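Local coordinates for protein cyclodipeptide synthase, BtCDPS (Bacillus thermoamylovorans, PDB 6ZTU) that probably makes cyclic dipeptides by joining two aminoacyl groups, normally delivered by aminoacyl-tRNAs, as a member of the cyclodipeptide synthase family, at residues R140-L151 and L170-L181. Sequence-based numbering, arbitrary orientation.
Sequences RKSCLAMSHDAL and LFHAVKYVLAEL. With 0RE ((2S)-hexane-1,2-diol), chain B.
Ser-147 pushes its short side chain into a hole formed by Leu-170, Ala-173, Val-174 and Val-177, where segments 140-151 and 170-181 cross steeply, their local axes 8.4 Å apart at closest and at 104°. Its hydroxyl swings anti to the backbone N (chi1 179°), and OG gives its proton to the carbonyl O of Leu-170 at 2.8 Å, in the carbonyl plane on a lone pair. That same oxygen takes the helical N-H of Val-174, so two donors hold it. The small serine lets the backbones close in, with CA of Ser-147 and CA of Val-174 4.9 Å apart. Leu-170 returns the knob: its CD2 sits 3.5 Å from CA of His-148, among Leu-144, Ser-147, His-148 and Leu-151. Leu-144 then lays CD2 over the face of the Phe-171 ring, 4.0 Å from the centroid and almost on the normal, a CH-pi contact. Toward the C-terminal end of 170-181, SD of Met-146 lies 3.8 Å from CG1 of Val-177, and CE of Met-146 meets OE2 of Glu-180 at 3.7 Å. Glu-180 turns its other oxygen, OE1, to the bound hexanediol, accepting a hydrogen bond from O01 at 2.9 Å. Cys-143 sets SG against CD2 of Leu-178 and CD1 of Leu-181. Helix 167-191 is kinked near the crossing, where the N-H groups of Lys-175 and Tyr-176 lack the regular bond four residues back and make only weak ones, to the carbonyls of His-172 and Ala-173. Phe-133 of helix 120-135 packs on Cys-143, Phe-171 and Val-174, and helix 68-74 borders Leu-151 and Ala-173. The pair belongs to the Rossmann-like cyclodipeptide synthase domain; Tyr-176 and Glu-180 line the diol pocket with residues of sheet strands 28-32, 58-63 and 196-200.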
ATOM      1  N   ARG A 140     -10.545   2.277 -15.302  1.00 23.66           N
ATOM      2  CA  ARG A 140     -10.281   3.692 -15.034  0.53 24.80           C
ATOM      3  C   ARG A 140     -11.178   4.197 -13.918  1.00 24.41           C
ATOM      4  O   ARG A 140     -10.713   4.881 -12.990  1.00 25.80           O
ATOM      5  CB  ARG A 140     -10.495   4.484 -16.330  0.53 24.59           C
ATOM      6  CG  ARG A 140     -10.071   5.955 -16.341  0.53 25.53           C
ATOM      7  CD  ARG A 140     -10.440   6.517 -17.710  0.53 28.97           C
ATOM      8  NE  ARG A 140     -10.108   7.919 -17.922  0.53 31.23           N
ATOM      9  CZ  ARG A 140      -8.950   8.343 -18.422  0.53 32.64           C
ATOM     10  NH1 ARG A 140      -7.999   7.475 -18.737  0.53 31.22           N
ATOM     11  NH2 ARG A 140      -8.739   9.637 -18.597  0.53 35.11           N
ATOM     12  N   LYS A 141     -12.469   3.863 -13.969  1.00 23.39           N
ATOM     13  CA  LYS A 141     -13.403   4.300 -12.943  1.00 23.26           C
ATOM     14  C   LYS A 141     -12.989   3.798 -11.562  1.00 25.67           C
ATOM     15  O   LYS A 141     -13.036   4.551 -10.583  1.00 24.05           O
ATOM     16  CB  LYS A 141     -14.813   3.827 -13.307  1.00 25.56           C
ATOM     17  CG  LYS A 141     -15.927   4.346 -12.428  1.00 27.47           C
ATOM     18  CD  LYS A 141     -17.296   3.918 -13.002  1.00 26.46           C
ATOM     19  CE  LYS A 141     -18.462   4.398 -12.124  1.00 31.13           C
ATOM     20  NZ  LYS A 141     -18.492   3.747 -10.785  1.00 33.01           N
ATOM     21  N   SER A 142     -12.566   2.531 -11.463  1.00 21.32           N
ATOM     22  CA  SER A 142     -12.140   1.990 -10.170  1.00 21.17           C
ATOM     23  C   SER A 142     -10.870   2.665  -9.668  1.00 21.47           C
ATOM     24  O   SER A 142     -10.725   2.911  -8.462  1.00 24.13           O
ATOM     25  CB  SER A 142     -11.903   0.485 -10.287  1.00 25.65           C
ATOM     26  OG  SER A 142     -13.132  -0.202 -10.242  1.00 26.00           O
ATOM     27  N   CYS A 143      -9.929   2.931 -10.569  1.00 21.47           N
ATOM     28  CA  CYS A 143      -8.713   3.629 -10.152  1.00 20.34           C
ATOM     29  C   CYS A 143      -9.029   5.032  -9.659  1.00 23.44           C
ATOM     30  O   CYS A 143      -8.469   5.479  -8.658  1.00 21.49           O
ATOM     31  CB  CYS A 143      -7.701   3.698 -11.293  1.00 23.12           C
ATOM     32  SG  CYS A 143      -6.996   2.089 -11.763  1.00 22.89           S
ATOM     33  N   LEU A 144      -9.905   5.747 -10.365  1.00 23.41           N
ATOM     34  CA  LEU A 144     -10.293   7.081  -9.918  1.00 24.22           C
ATOM     35  C   LEU A 144     -11.024   7.033  -8.581  1.00 24.88           C
ATOM     36  O   LEU A 144     -10.934   7.976  -7.786  1.00 26.43           O
ATOM     37  CB  LEU A 144     -11.157   7.755 -10.986  1.00 23.07           C
ATOM     38  CG  LEU A 144     -10.371   8.093 -12.264  1.00 27.24           C
ATOM     39  CD1 LEU A 144     -11.277   8.491 -13.434  1.00 31.46           C
ATOM     40  CD2 LEU A 144      -9.325   9.173 -12.001  1.00 27.08           C
ATOM     41  N   ALA A 145     -11.767   5.954  -8.315  1.00 23.95           N
ATOM     42  CA  ALA A 145     -12.380   5.797  -7.003  1.00 24.98           C
ATOM     43  C   ALA A 145     -11.329   5.607  -5.914  1.00 24.19           C
ATOM     44  O   ALA A 145     -11.487   6.119  -4.798  1.00 26.31           O
ATOM     45  CB  ALA A 145     -13.358   4.621  -7.009  1.00 24.89           C
ATOM     46  N   MET A 146     -10.268   4.843  -6.198  1.00 24.32           N
ATOM     47  CA  MET A 146      -9.168   4.761  -5.240  1.00 23.71           C
ATOM     48  C   MET A 146      -8.560   6.134  -5.011  1.00 25.05           C
ATOM     49  O   MET A 146      -8.157   6.469  -3.891  1.00 26.64           O
ATOM     50  CB  MET A 146      -8.086   3.796  -5.737  1.00 24.82           C
ATOM     51  CG  MET A 146      -8.396   2.349  -5.506  1.00 28.06           C
ATOM     52  SD  MET A 146      -6.956   1.306  -5.869  1.00 25.89           S
ATOM     53  CE  MET A 146      -5.911   1.673  -4.467  1.00 26.19           C
ATOM     54  N   SER A 147      -8.465   6.929  -6.075  1.00 21.74           N
ATOM     55  CA  SER A 147      -7.945   8.290  -5.960  1.00 23.26           C
ATOM     56  C   SER A 147      -8.858   9.138  -5.083  1.00 26.42           C
ATOM     57  O   SER A 147      -8.398   9.873  -4.201  1.00 25.61           O
ATOM     58  CB  SER A 147      -7.813   8.901  -7.357  1.00 23.79           C
ATOM     59  OG  SER A 147      -7.333  10.233  -7.275  1.00 28.31           O
ATOM     60  N   HIS A 148     -10.162   9.036  -5.314  1.00 24.27           N
ATOM     61  CA  HIS A 148     -11.127   9.759  -4.491  1.00 27.54           C
ATOM     62  C   HIS A 148     -10.992   9.375  -3.024  1.00 30.34           C
ATOM     63  O   HIS A 148     -11.010  10.242  -2.143  1.00 31.92           O
ATOM     64  CB  HIS A 148     -12.540   9.482  -5.007  1.00 30.71           C
ATOM     65  CG  HIS A 148     -13.574  10.418  -4.462  1.00 32.60           C
ATOM     66  ND1 HIS A 148     -14.069  10.313  -3.179  1.00 37.26           N
ATOM     67  CD2 HIS A 148     -14.194  11.484  -5.020  1.00 35.36           C
ATOM     68  CE1 HIS A 148     -14.953  11.273  -2.971  1.00 35.05           C
ATOM     69  NE2 HIS A 148     -15.049  11.996  -4.073  1.00 34.52           N
ATOM     70  N   ASP A 149     -10.864   8.073  -2.743  1.00 26.79           N
ATOM     71  CA  ASP A 149     -10.679   7.612  -1.369  1.00 29.55           C
ATOM     72  C   ASP A 149      -9.446   8.244  -0.744  1.00 31.43           C
ATOM     73  O   ASP A 149      -9.474   8.694   0.409  1.00 30.64           O
ATOM     74  CB  ASP A 149     -10.527   6.090  -1.329  1.00 31.34           C
ATOM     75  CG  ASP A 149     -11.799   5.350  -1.667  1.00 37.10           C
ATOM     76  OD1 ASP A 149     -12.882   5.973  -1.752  1.00 33.01           O
ATOM     77  OD2 ASP A 149     -11.692   4.118  -1.861  1.00 38.13           O
ATOM     78  N   ALA A 150      -8.334   8.244  -1.487  1.00 30.80           N
ATOM     79  CA  ALA A 150      -7.086   8.795  -0.974  1.00 29.70           C
ATOM     80  C   ALA A 150      -7.221  10.281  -0.666  1.00 29.86           C
ATOM     81  O   ALA A 150      -6.697  10.758   0.344  1.00 31.86           O
ATOM     82  CB  ALA A 150      -5.953   8.559  -1.982  1.00 30.56           C
ATOM     83  N   LEU A 151      -7.920  11.028  -1.524  1.00 27.74           N
ATOM     84  CA  LEU A 151      -8.050  12.471  -1.309  1.00 30.20           C
ATOM     85  C   LEU A 151      -9.058  12.775  -0.214  1.00 35.00           C
ATOM     86  O   LEU A 151      -8.825  13.658   0.619  1.00 38.70           O
ATOM     87  CB  LEU A 151      -8.457  13.174  -2.605  1.00 27.99           C
ATOM     88  CG  LEU A 151      -7.405  13.217  -3.717  1.00 26.38           C
ATOM     89  CD1 LEU A 151      -7.948  13.910  -4.949  1.00 29.35           C
ATOM     90  CD2 LEU A 151      -6.114  13.898  -3.243  1.00 31.64           C
ATOM     91  N   LEU A 170      -8.708  14.469  -8.940  1.00 33.09           N
ATOM     92  CA  LEU A 170      -8.698  13.010  -9.042  1.00 30.85           C
ATOM     93  C   LEU A 170      -7.633  12.522 -10.010  1.00 28.60           C
ATOM     94  O   LEU A 170      -6.944  11.527  -9.740  1.00 28.67           O
ATOM     95  CB  LEU A 170     -10.067  12.500  -9.496  1.00 31.46           C
ATOM     96  CG  LEU A 170     -11.231  12.645  -8.523  1.00 32.01           C
ATOM     97  CD1 LEU A 170     -12.534  12.181  -9.178  1.00 39.85           C
ATOM     98  CD2 LEU A 170     -10.967  11.874  -7.249  1.00 30.07           C
ATOM     99  N   PHE A 171      -7.505  13.184 -11.157  1.00 29.17           N
ATOM    100  CA  PHE A 171      -6.548  12.721 -12.155  1.00 29.88           C
ATOM    101  C   PHE A 171      -5.119  13.023 -11.737  1.00 30.53           C
ATOM    102  O   PHE A 171      -4.200  12.302 -12.136  1.00 31.00           O
ATOM    103  CB  PHE A 171      -6.865  13.329 -13.522  1.00 33.14           C
ATOM    104  CG  PHE A 171      -7.868  12.531 -14.314  1.00 34.21           C
ATOM    105  CD1 PHE A 171      -7.446  11.525 -15.166  1.00 36.96           C
ATOM    106  CD2 PHE A 171      -9.232  12.765 -14.183  1.00 41.17           C
ATOM    107  CE1 PHE A 171      -8.352  10.780 -15.882  1.00 37.73           C
ATOM    108  CE2 PHE A 171     -10.154  12.021 -14.905  1.00 42.85           C
ATOM    109  CZ  PHE A 171      -9.715  11.026 -15.758  1.00 41.45           C
ATOM    110  N   HIS A 172      -4.905  14.066 -10.929  1.00 28.34           N
ATOM    111  CA  HIS A 172      -3.562  14.312 -10.416  1.00 30.62           C
ATOM    112  C   HIS A 172      -3.181  13.273  -9.370  1.00 27.70           C
ATOM    113  O   HIS A 172      -2.087  12.696  -9.422  1.00 29.71           O
ATOM    114  CB  HIS A 172      -3.459  15.720  -9.834  1.00 30.66           C
ATOM    115  CG  HIS A 172      -2.048  16.158  -9.568  1.00 28.09           C
ATOM    116  ND1 HIS A 172      -1.109  16.283 -10.567  1.00 36.29           N
ATOM    117  CD2 HIS A 172      -1.423  16.499  -8.418  1.00 30.07           C
ATOM    118  CE1 HIS A 172       0.035  16.686 -10.043  1.00 34.70           C
ATOM    119  NE2 HIS A 172      -0.129  16.828  -8.741  1.00 31.75           N
ATOM    120  N   ALA A 173      -4.079  13.017  -8.411  1.00 28.09           N
ATOM    121  CA  ALA A 173      -3.808  12.046  -7.358  1.00 26.14           C
ATOM    122  C   ALA A 173      -3.822  10.599  -7.854  1.00 26.38           C
ATOM    123  O   ALA A 173      -3.253   9.731  -7.186  1.00 25.37           O
ATOM    124  CB  ALA A 173      -4.818  12.201  -6.230  1.00 28.29           C
ATOM    125  N   VAL A 174      -4.467  10.301  -8.987  1.00 24.47           N
ATOM    126  CA  VAL A 174      -4.486   8.905  -9.430  1.00 22.29           C
ATOM    127  C   VAL A 174      -3.098   8.464  -9.890  1.00 23.47           C
ATOM    128  O   VAL A 174      -2.831   7.257  -9.990  1.00 25.67           O
ATOM    129  CB  VAL A 174      -5.564   8.681 -10.515  1.00 24.84           C
ATOM    130  CG1 VAL A 174      -5.061   9.084 -11.890  1.00 25.14           C
ATOM    131  CG2 VAL A 174      -6.049   7.212 -10.518  1.00 25.21           C
ATOM    132  N   LYS A 175      -2.186   9.405 -10.149  1.00 25.24           N
ATOM    133  CA  LYS A 175      -0.812   9.009 -10.437  1.00 25.79           C
ATOM    134  C   LYS A 175      -0.206   8.246  -9.267  1.00 22.72           C
ATOM    135  O   LYS A 175       0.608   7.333  -9.472  1.00 23.46           O
ATOM    136  CB  LYS A 175       0.020  10.243 -10.792  1.00 28.50           C
ATOM    137  CG  LYS A 175      -0.373  10.822 -12.141  1.00 35.79           C
ATOM    138  CD  LYS A 175       0.262  12.175 -12.384  1.00 44.77           C
ATOM    139  CE  LYS A 175      -0.273  12.776 -13.671  1.00 48.95           C
ATOM    140  NZ  LYS A 175      -0.168  11.786 -14.781  1.00 49.85           N
ATOM    141  N   TYR A 176      -0.584   8.612  -8.040  1.00 21.64           N
ATOM    142  CA  TYR A 176      -0.189   7.859  -6.854  1.00 22.94           C
ATOM    143  C   TYR A 176      -0.744   6.438  -6.895  1.00 23.84           C
ATOM    144  O   TYR A 176      -0.024   5.460  -6.648  1.00 21.75           O
ATOM    145  CB  TYR A 176      -0.682   8.602  -5.611  1.00 22.38           C
ATOM    146  CG  TYR A 176      -0.414   7.907  -4.300  1.00 23.17           C
ATOM    147  CD1 TYR A 176       0.764   8.123  -3.602  1.00 24.09           C
ATOM    148  CD2 TYR A 176      -1.353   7.057  -3.744  1.00 26.66           C
ATOM    149  CE1 TYR A 176       1.014   7.481  -2.407  1.00 25.14           C
ATOM    150  CE2 TYR A 176      -1.112   6.418  -2.555  1.00 29.28           C
ATOM    151  CZ  TYR A 176       0.073   6.635  -1.890  1.00 29.40           C
ATOM    152  OH  TYR A 176       0.306   6.003  -0.696  1.00 38.07           O
ATOM    153  N   VAL A 177      -2.040   6.317  -7.173  1.00 21.17           N
ATOM    154  CA  VAL A 177      -2.698   5.010  -7.237  1.00 19.29           C
ATOM    155  C   VAL A 177      -2.005   4.117  -8.258  1.00 22.05           C
ATOM    156  O   VAL A 177      -1.689   2.948  -7.985  1.00 20.04           O
ATOM    157  CB  VAL A 177      -4.188   5.193  -7.579  1.00 19.76           C
ATOM    158  CG1 VAL A 177      -4.858   3.842  -7.835  1.00 20.10           C
ATOM    159  CG2 VAL A 177      -4.904   5.916  -6.455  1.00 20.19           C
ATOM    160  N   LEU A 178      -1.770   4.648  -9.460  1.00 18.95           N
ATOM    161  CA  LEU A 178      -1.201   3.818 -10.513  1.00 19.69           C
ATOM    162  C   LEU A 178       0.216   3.380 -10.165  1.00 21.85           C
ATOM    163  O   LEU A 178       0.610   2.256 -10.494  1.00 20.75           O
ATOM    164  CB  LEU A 178      -1.231   4.561 -11.851  1.00 21.20           C
ATOM    165  CG  LEU A 178      -2.636   4.999 -12.300  1.00 20.60           C
ATOM    166  CD1 LEU A 178      -2.595   5.743 -13.636  1.00 26.66           C
ATOM    167  CD2 LEU A 178      -3.605   3.819 -12.375  1.00 25.22           C
ATOM    168  N   ALA A 179       0.989   4.243  -9.488  1.00 21.04           N
ATOM    169  CA  ALA A 179       2.358   3.899  -9.117  1.00 19.90           C
ATOM    170  C   ALA A 179       2.425   2.849  -8.010  1.00 21.73           C
ATOM    171  O   ALA A 179       3.393   2.076  -7.966  1.00 24.18           O
ATOM    172  CB  ALA A 179       3.115   5.159  -8.674  1.00 21.93           C
ATOM    173  N   GLU A 180       1.445   2.817  -7.095  1.00 18.73           N
ATOM    174  CA  GLU A 180       1.468   1.830  -6.012  1.00 21.01           C
ATOM    175  C   GLU A 180       0.839   0.508  -6.433  1.00 22.11           C
ATOM    176  O   GLU A 180       1.163  -0.539  -5.859  1.00 19.80           O
ATOM    177  CB  GLU A 180       0.738   2.357  -4.770  1.00 21.56           C
ATOM    178  CG  GLU A 180      -0.773   2.565  -4.984  1.00 22.15           C
ATOM    179  CD  GLU A 180      -1.553   2.920  -3.715  1.00 24.42           C
ATOM    180  OE1 GLU A 180      -1.021   2.772  -2.594  1.00 26.36           O
ATOM    181  OE2 GLU A 180      -2.724   3.366  -3.852  1.00 25.89           O
ATOM    182  N   LEU A 181      -0.066   0.534  -7.408  1.00 19.84           N
ATOM    183  CA  LEU A 181      -0.802  -0.678  -7.764  1.00 19.51           C
ATOM    184  C   LEU A 181       0.064  -1.880  -8.135  1.00 19.94           C
ATOM    185  O   LEU A 181      -0.345  -3.003  -7.801  1.00 18.49           O
ATOM    186  CB  LEU A 181      -1.786  -0.379  -8.905  1.00 20.32           C
ATOM    187  CG  LEU A 181      -3.167   0.080  -8.451  1.00 22.52           C
ATOM    188  CD1 LEU A 181      -4.020   0.396  -9.670  1.00 22.55           C
ATOM    189  CD2 LEU A 181      -3.861  -0.997  -7.593  1.00 22.37           C
TER
HETATM  190  O01 0RE B 301      -2.329   2.045  -0.168  1.00 43.67           O
HETATM  191  C02 0RE B 301      -2.133   1.698   1.166  1.00 43.91           C
HETATM  192  C03 0RE B 301      -1.043   0.633   1.237  1.00 36.16           C
HETATM  193  O04 0RE B 301      -1.586  -0.616   0.905  1.00 39.28           O
HETATM  194  C05 0RE B 301       0.072   1.011   0.269  1.00 38.04           C
HETATM  195  C06 0RE B 301       0.670   2.360   0.665  1.00 36.67           C
HETATM  196  C07 0RE B 301       1.674   2.770  -0.406  1.00 37.19           C
HETATM  197  C08 0RE B 301       3.043   2.730   0.249  1.00 31.68           C